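PDB 3UUW: putative oxidoreductase with NAD(P)-binding Rossmann-fold domain from Clostridium difficile, which probably catalyses NAD(P)-dependent oxidation or reduction of a still unidentified substrate, as a member of the Gfo/Idh/MocA oxidoreductase family. Local coordinates for residues 69-74 against 271-276; 7-12 against 30-35. All blocks are in the same frame, centred on the assembly; numbering follows the deposited sequence.

Contact 1 (69-74 against 271-276); sequences CIFLHS and DISNHF
Phe71 and Phe276 make an offset edge-to-face pair, the edge of Phe276 turned toward the face of Phe71, with ring centroids 5.2 Å apart and planes at 78°. The touching is done by CD2 of Phe276, which lies 3.7 Å from CZ of Phe71 and equally near its CE1. Next along the Phe276 ring, CE2 reaches CB of Cys69 at 3.9 Å, and SG of Cys69 stands obliquely to that ring, 5.4 Å from its centroid. Ser273 packs CB and OG against CE2 of Phe71, OG at 3.7 Å, while its carbonyl O lies in the plane of the Phe71 ring at the edge, 3.9 Å from CZ. The Ser273 hydroxyl is hydrogen-bonded to the carbonyl O of Phe269, in the same helix. The Phe71 and Phe276 side chains slide past each other in opposite directions. No hydrogen bond joins the two segments; the contact is buried, mainly aromatic and van der Waals packing. Helix segment 271-276 runs roughly antiparallel to strand 69-72 of the parallel Rossmann sheet, their axes at 156°. Here Phe276 also touches His92 of strand 92-95, Phe71 meets Leu26 of helix 16-26, and Ser273 packs on Tyr22 and Ile25.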
loop_
_atom_site.group_PDB
_atom_site.type_symbol
_atom_site.label_atom_id
_atom_site.label_comp_id
_atom_site.label_asym_id
_atom_site.label_seq_id
_atom_site.Cartn_x
_atom_site.Cartn_y
_atom_site.Cartn_z
ATOM N N CYS A 69 -12.476 21.185 38.120
ATOM C CA CYS A 69 -11.703 21.367 36.898
ATOM C C CYS A 69 -12.620 21.666 35.721
ATOM O O CYS A 69 -13.820 21.344 35.741
ATOM C CB CYS A 69 -10.849 20.134 36.609
ATOM S SG CYS A 69 -11.774 18.627 36.170
ATOM N N ILE A 70 -12.037 22.274 34.693
ATOM C CA ILE A 70 -12.751 22.694 33.509
ATOM C C ILE A 70 -11.961 22.342 32.260
ATOM O O ILE A 70 -10.744 22.559 32.208
ATOM C CB ILE A 70 -12.952 24.227 33.504
ATOM C CG1 ILE A 70 -13.810 24.683 34.701
ATOM C CG2 ILE A 70 -13.548 24.725 32.160
ATOM C CD1 ILE A 70 -15.282 24.420 34.572
ATOM N N PHE A 71 -12.670 21.801 31.271
ATOM C CA PHE A 71 -12.179 21.647 29.889
ATOM C C PHE A 71 -12.695 22.876 29.135
ATOM O O PHE A 71 -13.906 23.122 29.061
ATOM C CB PHE A 71 -12.696 20.342 29.243
ATOM C CG PHE A 71 -11.907 19.126 29.622
ATOM C CD1 PHE A 71 -12.077 18.520 30.845
ATOM C CD2 PHE A 71 -11.013 18.570 28.725
ATOM C CE1 PHE A 71 -11.349 17.407 31.190
ATOM C CE2 PHE A 71 -10.277 17.450 29.070
ATOM C CZ PHE A 71 -10.442 16.878 30.290
ATOM N N LEU A 72 -11.756 23.679 28.651
ATOM C CA LEU A 72 -12.037 24.930 27.956
ATOM C C LEU A 72 -11.714 24.819 26.462
ATOM O O LEU A 72 -10.565 24.602 26.061
ATOM C CB LEU A 72 -11.197 26.045 28.591
ATOM C CG LEU A 72 -11.302 27.402 27.948
ATOM C CD1 LEU A 72 -12.715 27.953 28.037
ATOM C CD2 LEU A 72 -10.313 28.348 28.632
ATOM N N HIS A 73 -12.741 24.973 25.639
ATOM C CA HIS A 73 -12.587 24.794 24.190
ATOM C C HIS A 73 -13.040 26.025 23.453
ATOM O O HIS A 73 -13.592 25.931 22.366
ATOM C CB HIS A 73 -13.369 23.554 23.708
ATOM C CG HIS A 73 -13.121 22.329 24.528
ATOM N ND1 HIS A 73 -11.903 21.681 24.560
ATOM C CD2 HIS A 73 -13.933 21.641 25.361
ATOM C CE1 HIS A 73 -11.973 20.660 25.391
ATOM N NE2 HIS A 73 -13.195 20.607 25.889
ATOM N N SER A 74 -12.785 27.186 24.042
ATOM C CA SER A 74 -13.164 28.477 23.437
ATOM C C SER A 74 -12.115 28.990 22.455
ATOM O O SER A 74 -11.032 28.427 22.322
ATOM C CB SER A 74 -13.405 29.518 24.533
ATOM O OG SER A 74 -12.198 29.859 25.188
ATOM N N ASP A 271 -6.521 9.726 25.644
ATOM C CA ASP A 271 -5.518 9.553 26.676
ATOM C C ASP A 271 -5.119 10.878 27.326
ATOM O O ASP A 271 -4.897 10.919 28.542
ATOM C CB ASP A 271 -4.339 8.782 26.145
ATOM C CG ASP A 271 -4.705 7.323 25.850
ATOM O OD1 ASP A 271 -5.553 6.753 26.595
ATOM O OD2 ASP A 271 -4.174 6.767 24.881
ATOM N N ILE A 272 -5.075 11.952 26.543
ATOM C CA ILE A 272 -4.677 13.237 27.124
ATOM C C ILE A 272 -5.749 13.719 28.106
ATOM O O ILE A 272 -5.432 14.245 29.173
ATOM C CB ILE A 272 -4.343 14.323 26.073
ATOM C CG1 ILE A 272 -3.547 15.451 26.744
ATOM C CG2 ILE A 272 -5.612 14.873 25.336
ATOM C CD1 ILE A 272 -3.015 16.482 25.759
ATOM N N SER A 273 -7.017 13.543 27.740
ATOM C CA SER A 273 -8.111 14.001 28.599
ATOM C C SER A 273 -8.119 13.166 29.899
ATOM O O SER A 273 -8.271 13.711 31.009
ATOM C CB SER A 273 -9.447 13.961 27.851
ATOM O OG SER A 273 -9.400 14.778 26.663
ATOM N N ASN A 274 -7.961 11.847 29.774
ATOM C CA ASN A 274 -7.942 10.997 30.945
ATOM C C ASN A 274 -6.728 11.245 31.835
ATOM O O ASN A 274 -6.807 11.144 33.058
ATOM C CB ASN A 274 -8.062 9.532 30.559
ATOM C CG ASN A 274 -9.461 9.184 30.032
ATOM O OD1 ASN A 274 -10.444 9.822 30.387
ATOM N ND2 ASN A 274 -9.538 8.152 29.202
ATOM N N HIS A 275 -5.595 11.566 31.231
ATOM C CA HIS A 275 -4.413 11.892 31.968
ATOM C C HIS A 275 -4.614 13.164 32.787
ATOM O O HIS A 275 -4.216 13.216 33.938
ATOM C CB HIS A 275 -3.224 12.045 31.026
ATOM C CG HIS A 275 -1.924 12.240 31.736
ATOM N ND1 HIS A 275 -1.447 11.338 32.666
ATOM C CD2 HIS A 275 -1.023 13.243 31.684
ATOM C CE1 HIS A 275 -0.288 11.767 33.130
ATOM N NE2 HIS A 275 -0.005 12.917 32.543
ATOM N N PHE A 276 -5.224 14.182 32.190
ATOM C CA PHE A 276 -5.555 15.420 32.912
ATOM C C PHE A 276 -6.311 15.103 34.197
ATOM O O PHE A 276 -5.973 15.602 35.270
ATOM C CB PHE A 276 -6.380 16.377 32.011
ATOM C CG PHE A 276 -6.812 17.650 32.681
ATOM C CD1 PHE A 276 -5.891 18.661 32.975
ATOM C CD2 PHE A 276 -8.144 17.855 33.007
ATOM C CE1 PHE A 276 -6.306 19.846 33.600
ATOM C CE2 PHE A 276 -8.553 19.042 33.609
ATOM C CZ PHE A 276 -7.627 20.029 33.899
#

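Contact 2 (7-12 against 30-35); sequences IKMGMI and ERFEFV
Glu33 N donates to Ile7 O at 2.8 Å, the first of three backbone bonds that pair the two strands of the opening beta-alpha-beta unit of the Rossmann fold, parallel neighbours linked through helix 16-26. Met9 uses both its polar backbone atoms: its N donates to Glu33 O with an almost straight N-H...O angle of 176°, and its O accepts from Val35 N, a more bent bond at 143°. Ahead of this ladder a water takes the N-H of Ile7 and donates to Arg31 O, 2.8 Å from each, bridging the two backbones ahead of the first direct bond. Lys8 N is bonded to Asp68 OD2, and the Lys8 backbone also pairs with Cys69 of the neighbouring strand.

On the sheet face that carries Lys8 and Glu33, the two side chains lie side by side, yet NZ and OE1 remain 5.0 Å apart. The ammonium is instead bonded to Lys66 O, while CE presses tightly on CG2 of Val35, at 3.4 Å. The opposite face is apolar. Phe32 and Met9 lie side by side there, and Met11 CB meets CZ of Phe34. The Met9 chain leaves with CG anti to the backbone N (chi1 -179°), then bends at chi2 and chi3. Its sulfur stands over the face of Phe34, 4.3 Å from the ring centroid, and obliquely to the Phe32 ring. The terminal methyl CE makes a CH-pi contact over the centre of the Phe34 ring, 3.5 Å from the centroid, and also touches CE1 of Phe32.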
loop_
_atom_site.group_PDB
_atom_site.type_symbol
_atom_site.label_atom_id
_atom_site.label_comp_id
_atom_site.label_asym_id
_atom_site.label_seq_id
_atom_site.Cartn_x
_atom_site.Cartn_y
_atom_site.Cartn_z
ATOM N N ILE A 7 -14.020 13.834 41.702
ATOM C CA ILE A 7 -13.704 14.950 40.838
ATOM C C ILE A 7 -14.927 15.458 40.057
ATOM O O ILE A 7 -15.616 14.686 39.405
ATOM C CB ILE A 7 -12.565 14.582 39.856
ATOM C CG1 ILE A 7 -11.279 14.262 40.634
ATOM C CG2 ILE A 7 -12.353 15.719 38.839
ATOM C CD1 ILE A 7 -10.179 13.700 39.776
ATOM N N LYS A 8 -15.160 16.768 40.136
ATOM C CA LYS A 8 -16.262 17.434 39.456
ATOM C C LYS A 8 -15.697 18.197 38.256
ATOM O O LYS A 8 -14.827 19.049 38.410
ATOM C CB LYS A 8 -16.970 18.409 40.404
ATOM C CG LYS A 8 -17.620 17.753 41.639
ATOM C CD LYS A 8 -18.425 18.759 42.479
ATOM C CE LYS A 8 -19.849 18.985 41.930
ATOM N NZ LYS A 8 -20.537 20.235 42.450
ATOM N N MET A 9 -16.200 17.899 37.071
ATOM C CA MET A 9 -15.719 18.545 35.846
ATOM C C MET A 9 -16.832 19.309 35.152
ATOM O O MET A 9 -17.985 18.857 35.119
ATOM C CB MET A 9 -15.132 17.471 34.911
ATOM C CG MET A 9 -14.532 17.946 33.566
ATOM S SD MET A 9 -15.743 18.259 32.269
ATOM C CE MET A 9 -16.252 16.590 31.884
ATOM N N GLY A 10 -16.470 20.452 34.573
ATOM C CA GLY A 10 -17.370 21.230 33.744
ATOM C C GLY A 10 -16.677 21.477 32.424
ATOM O O GLY A 10 -15.447 21.391 32.326
ATOM N N MET A 11 -17.455 21.832 31.418
ATOM C CA MET A 11 -16.924 22.172 30.113
ATOM C C MET A 11 -17.380 23.566 29.734
ATOM O O MET A 11 -18.553 23.896 29.899
ATOM C CB MET A 11 -17.398 21.173 29.042
ATOM C CG MET A 11 -16.803 21.427 27.675
ATOM S SD MET A 11 -17.191 20.100 26.501
ATOM C CE MET A 11 -16.198 18.770 27.135
ATOM N N ILE A 12 -16.449 24.376 29.217
ATOM C CA ILE A 12 -16.769 25.697 28.700
ATOM C C ILE A 12 -16.380 25.757 27.231
ATOM O O ILE A 12 -15.225 25.496 26.869
ATOM C CB ILE A 12 -16.058 26.820 29.518
ATOM C CG1 ILE A 12 -16.654 26.890 30.927
ATOM C CG2 ILE A 12 -16.167 28.153 28.834
ATOM C CD1 ILE A 12 -15.895 27.815 31.892
ATOM N N GLU A 30 -16.727 8.305 33.417
ATOM C CA GLU A 30 -16.347 7.200 34.316
ATOM C C GLU A 30 -15.565 7.599 35.563
ATOM O O GLU A 30 -15.776 7.028 36.647
ATOM C CB GLU A 30 -15.522 6.155 33.543
ATOM C CG GLU A 30 -16.227 5.469 32.398
ATOM C CD GLU A 30 -15.363 4.393 31.725
ATOM O OE1 GLU A 30 -15.854 3.262 31.551
ATOM O OE2 GLU A 30 -14.188 4.666 31.388
ATOM N N ARG A 31 -14.656 8.555 35.419
ATOM C CA ARG A 31 -13.725 8.911 36.507
ATOM C C ARG A 31 -13.990 10.282 37.128
ATOM O O ARG A 31 -13.149 10.824 37.857
ATOM C CB ARG A 31 -12.316 8.885 35.959
ATOM C CG ARG A 31 -11.868 7.529 35.398
ATOM C CD ARG A 31 -11.721 6.478 36.478
ATOM N NE ARG A 31 -10.813 5.394 36.085
ATOM C CZ ARG A 31 -11.108 4.399 35.242
ATOM N NH1 ARG A 31 -12.303 4.324 34.649
ATOM N NH2 ARG A 31 -10.188 3.478 34.973
ATOM N N PHE A 32 -15.146 10.846 36.829
ATOM C CA PHE A 32 -15.518 12.157 37.331
ATOM C C PHE A 32 -17.008 12.339 37.172
ATOM O O PHE A 32 -17.675 11.545 36.482
ATOM C CB PHE A 32 -14.794 13.276 36.552
ATOM C CG PHE A 32 -14.984 13.186 35.065
ATOM C CD1 PHE A 32 -16.139 13.651 34.458
ATOM C CD2 PHE A 32 -14.011 12.592 34.270
ATOM C CE1 PHE A 32 -16.325 13.525 33.094
ATOM C CE2 PHE A 32 -14.186 12.464 32.907
ATOM C CZ PHE A 32 -15.349 12.920 32.317
ATOM N N GLU A 33 -17.536 13.366 37.827
ATOM C CA GLU A 33 -18.912 13.772 37.631
ATOM C C GLU A 33 -18.917 14.917 36.623
ATOM O O GLU A 33 -18.184 15.896 36.810
ATOM C CB GLU A 33 -19.531 14.255 38.941
ATOM C CG GLU A 33 -21.002 14.595 38.822
ATOM C CD GLU A 33 -21.617 15.195 40.085
ATOM O OE1 GLU A 33 -20.885 15.488 41.055
ATOM O OE2 GLU A 33 -22.854 15.381 40.086
ATOM N N PHE A 34 -19.719 14.794 35.559
ATOM C CA PHE A 34 -19.867 15.851 34.541
ATOM C C PHE A 34 -20.957 16.800 35.073
ATOM O O PHE A 34 -22.154 16.607 34.847
ATOM C CB PHE A 34 -20.234 15.254 33.174
ATOM C CG PHE A 34 -19.882 16.136 31.991
ATOM C CD1 PHE A 34 -19.924 17.515 32.074
ATOM C CD2 PHE A 34 -19.559 15.569 30.779
ATOM C CE1 PHE A 34 -19.601 18.309 30.959
ATOM C CE2 PHE A 34 -19.251 16.349 29.668
ATOM C CZ PHE A 34 -19.265 17.730 29.767
ATOM N N VAL A 35 -20.514 17.800 35.828
ATOM C CA VAL A 35 -21.411 18.715 36.528
ATOM C C VAL A 35 -22.269 19.578 35.628
ATOM O O VAL A 35 -23.449 19.819 35.931
ATOM C CB VAL A 35 -20.586 19.626 37.479
ATOM C CG1 VAL A 35 -21.434 20.785 38.030
ATOM C CG2 VAL A 35 -19.992 18.797 38.585
HETATM O O HOH W 1 -13.496 11.311 40.582
#

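Contacts 1 and 2 share one parallel sheet: strand 8-12 lies between strands 33-38 and 69-72, and the contact centres are about 10 Å apart. Ile12, at the end of segment 7-12, links it to segment 69-74, its N 2.8 Å from Phe71 O and its O 2.8 Å from His73 N, both probable hydrogen bonds. Met9 packs on Cys69 and Phe71 as well. Helix 269-281 reaches across to both contacts, since its Ile277 touches Ile7 and Phe32. Strand 8-12 leads into Gly13, Gly15 and Ala18, a GxGxxA pattern consistent with a Rossmann dinucleotide-binding turn; Met11 of contact 2 touches these residues, and the Phe71 side chain of contact 1 lies near them without touching.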